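Local atomic coordinates of silicatein alpha (Tethya aurantium, PDB entry 6ZQ3), a protein that belongs to the papain family of cysteine peptidases and probably takes part in forming the silica spicules of a marine sponge. Residues S26-A34 / L163-G171. Sequence-based numbering, arbitrary orientation.
Sequences SYAFSAMGA and LNHAMVITG
Ser26, in the first turn of helix 26-43, reaches across to His165 and Ala166 at the start of strand 165-173. Its CB lies 3.3 Å from Ala166 O and packs beside His165 CE1. One bond further out, OG sits 3.5 Å from His165 ND1, oblique to the imidazole, and accepts a weak hydrogen bond from Ala166 N (3.3 Å, N-H...O angle 155°). With chi1 at 50°, OG is turned in between the backbone N and carbonyl carbon of Ser26, which brings the hydroxyl before both nitrogens; a short side chain ending in a nucleophile-type atom suits this place, where papain relatives carry cysteine. The far nitrogen of the imidazole, His165 NE2, is hydrogen-bonded to Asn185 OD1, and the ring also meets Trp187.

A turn later, Ser30 faces the same strand. Its CB rests on Ala166 CB at 3.6 Å, while OG donates a 2.8 Å hydrogen bond to Met167 O, approaching from well above the carbonyl plane. Serine suits this spot because it is small enough for close packing yet satisfies its buried hydroxyl. Alanine at 166 likewise keeps the gap narrow, its methyl also touching Met71 of helix 71-80. Beyond it, Val168 spreads its branches over the helix: CG2 lies 3.9 Å from Gly33 CA, where the lack of a side chain makes room, and CG1 meets Ala34 N.

Segments 26-34 and 165-171 run nearly parallel, 16° apart, and join the two halves of the papain fold. By family resemblance, Ser26, His165 and Asn185 match papain's Cys-His-Asn triad, a serine hydroxyl replacing the thiol beside the imidazole.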
loop_
_atom_site.group_PDB
_atom_site.type_symbol
_atom_site.label_atom_id
_atom_site.label_comp_id
_atom_site.label_asym_id
_atom_site.label_seq_id
_atom_site.Cartn_x
_atom_site.Cartn_y
_atom_site.Cartn_z
ATOM N N SER A 26 1.361 -8.493 1.049
ATOM C CA SER A 26 1.612 -7.050 0.988
ATOM C C SER A 26 0.766 -6.361 -0.083
ATOM O O SER A 26 0.223 -5.277 0.146
ATOM C CB SER A 26 3.104 -6.729 0.779
ATOM O OG SER A 26 3.661 -7.449 -0.300
ATOM N N TYR A 27 0.605 -7.002 -1.227
ATOM C CA TYR A 27 -0.296 -6.449 -2.255
ATOM C C TYR A 27 -1.596 -5.923 -1.633
ATOM O O TYR A 27 -2.000 -4.793 -1.910
ATOM C CB TYR A 27 -0.562 -7.441 -3.393
ATOM C CG TYR A 27 -1.429 -8.626 -3.039
ATOM C CD1 TYR A 27 -0.876 -9.782 -2.510
ATOM C CD2 TYR A 27 -2.806 -8.610 -3.279
ATOM C CE1 TYR A 27 -1.672 -10.875 -2.204
ATOM C CE2 TYR A 27 -3.604 -9.687 -2.960
ATOM C CZ TYR A 27 -3.031 -10.822 -2.427
ATOM O OH TYR A 27 -3.813 -11.907 -2.114
ATOM N N ALA A 28 -2.197 -6.703 -0.746
ATOM C CA ALA A 28 -3.482 -6.348 -0.152
ATOM C C ALA A 28 -3.371 -5.214 0.796
ATOM O O ALA A 28 -4.253 -4.372 0.838
ATOM C CB ALA A 28 -4.063 -7.536 0.615
ATOM N N PHE A 29 -2.329 -5.246 1.631
ATOM C CA PHE A 29 -2.168 -4.247 2.666
ATOM C C PHE A 29 -1.851 -2.963 1.970
ATOM O O PHE A 29 -2.388 -1.940 2.309
ATOM C CB PHE A 29 -1.075 -4.625 3.662
ATOM C CG PHE A 29 -1.530 -5.596 4.732
ATOM C CD1 PHE A 29 -1.453 -6.955 4.526
ATOM C CD2 PHE A 29 -2.038 -5.138 5.924
ATOM C CE1 PHE A 29 -1.856 -7.847 5.490
ATOM C CE2 PHE A 29 -2.470 -6.018 6.891
ATOM C CZ PHE A 29 -2.372 -7.384 6.675
ATOM N N SER A 30 -0.980 -3.033 0.978
ATOM C CA SER A 30 -0.627 -1.861 0.188
ATOM C C SER A 30 -1.827 -1.241 -0.580
ATOM O O SER A 30 -1.960 -0.008 -0.638
ATOM C CB SER A 30 0.451 -2.242 -0.812
ATOM O OG SER A 30 0.632 -1.194 -1.734
ATOM N N ALA A 31 -2.682 -2.089 -1.164
ATOM C CA ALA A 31 -3.846 -1.615 -1.907
ATOM C C ALA A 31 -4.908 -0.946 -1.031
ATOM O O ALA A 31 -5.417 0.125 -1.398
ATOM C CB ALA A 31 -4.465 -2.752 -2.696
ATOM N N MET A 32 -5.208 -1.570 0.118
ATOM C CA MET A 32 -6.174 -1.063 1.104
ATOM C C MET A 32 -5.741 0.227 1.745
ATOM O O MET A 32 -6.568 1.098 2.019
ATOM C CB MET A 32 -6.396 -2.104 2.201
ATOM C CG MET A 32 -7.123 -3.344 1.712
ATOM S SD MET A 32 -8.764 -2.985 1.004
ATOM C CE MET A 32 -8.383 -2.619 -0.713
ATOM N N GLY A 33 -4.438 0.332 1.991
ATOM C CA GLY A 33 -3.824 1.529 2.495
ATOM C C GLY A 33 -4.071 2.743 1.622
ATOM O O GLY A 33 -4.540 3.779 2.123
ATOM N N ALA A 34 -3.772 2.646 0.325
ATOM C CA ALA A 34 -4.129 3.736 -0.581
ATOM C C ALA A 34 -5.635 4.025 -0.544
ATOM O O ALA A 34 -6.042 5.165 -0.381
ATOM C CB ALA A 34 -3.643 3.481 -1.999
ATOM N N LEU A 163 10.387 -6.630 -8.543
ATOM C CA LEU A 163 9.909 -6.099 -7.293
ATOM C C LEU A 163 9.205 -7.229 -6.559
ATOM O O LEU A 163 8.508 -8.037 -7.166
ATOM C CB LEU A 163 8.907 -4.971 -7.574
ATOM C CG LEU A 163 9.269 -4.023 -8.730
ATOM C CD1 LEU A 163 8.033 -3.348 -9.314
ATOM C CD2 LEU A 163 10.305 -2.999 -8.289
ATOM N N ASN A 164 9.341 -7.254 -5.247
ATOM C CA ASN A 164 8.864 -8.374 -4.480
ATOM C C ASN A 164 8.063 -7.971 -3.242
ATOM O O ASN A 164 7.665 -8.838 -2.456
ATOM C CB ASN A 164 10.074 -9.200 -4.069
ATOM C CG ASN A 164 11.129 -8.352 -3.399
ATOM O OD1 ASN A 164 10.864 -7.732 -2.368
ATOM N ND2 ASN A 164 12.310 -8.266 -4.003
ATOM N N HIS A 165 7.821 -6.681 -3.045
ATOM C CA HIS A 165 7.128 -6.269 -1.821
ATOM C C HIS A 165 6.454 -4.930 -2.053
ATOM O O HIS A 165 7.015 -4.054 -2.710
ATOM C CB HIS A 165 8.103 -6.214 -0.621
ATOM C CG HIS A 165 7.438 -5.877 0.677
ATOM N ND1 HIS A 165 6.702 -6.795 1.395
ATOM C CD2 HIS A 165 7.397 -4.724 1.389
ATOM C CE1 HIS A 165 6.228 -6.221 2.488
ATOM N NE2 HIS A 165 6.640 -4.965 2.511
ATOM N N ALA A 166 5.244 -4.802 -1.520
ATOM C CA ALA A 166 4.376 -3.678 -1.791
ATOM C C ALA A 166 4.092 -2.933 -0.509
ATOM O O ALA A 166 3.958 -3.545 0.555
ATOM C CB ALA A 166 3.055 -4.155 -2.412
ATOM N N MET A 167 3.956 -1.613 -0.609
ATOM C CA MET A 167 3.678 -0.778 0.575
ATOM C C MET A 167 2.932 0.472 0.169
ATOM O O MET A 167 2.647 0.654 -1.000
ATOM C CB MET A 167 4.989 -0.393 1.284
ATOM C CG MET A 167 6.181 -1.292 0.984
ATOM S SD MET A 167 7.745 -0.584 1.510
ATOM C CE MET A 167 7.381 -0.586 3.251
ATOM N N VAL A 168 2.617 1.335 1.129
ATOM C CA VAL A 168 1.925 2.608 0.839
ATOM C C VAL A 168 2.868 3.761 1.046
ATOM O O VAL A 168 3.375 3.930 2.137
ATOM C CB VAL A 168 0.752 2.914 1.789
ATOM C CG1 VAL A 168 -0.243 3.829 1.097
ATOM C CG2 VAL A 168 0.071 1.654 2.258
ATOM N N ILE A 169 3.104 4.559 0.019
ATOM C CA ILE A 169 3.756 5.846 0.218
ATOM C C ILE A 169 2.754 6.816 0.877
ATOM O O ILE A 169 1.675 7.069 0.334
ATOM C CB ILE A 169 4.339 6.371 -1.123
ATOM C CG1 ILE A 169 5.480 5.440 -1.566
ATOM C CG2 ILE A 169 4.879 7.792 -1.000
ATOM C CD1 ILE A 169 6.429 6.058 -2.563
ATOM N N THR A 170 3.107 7.353 2.044
ATOM C CA THR A 170 2.232 8.287 2.774
ATOM C C THR A 170 2.750 9.734 2.811
ATOM O O THR A 170 2.128 10.596 3.425
ATOM C CB THR A 170 2.056 7.840 4.225
ATOM O OG1 THR A 170 3.343 7.707 4.813
ATOM C CG2 THR A 170 1.301 6.501 4.336
ATOM N N GLY A 171 3.877 9.996 2.157
ATOM C CA GLY A 171 4.456 11.328 2.110
ATOM C C GLY A 171 5.877 11.282 1.582
ATOM O O GLY A 171 6.304 10.297 0.975
#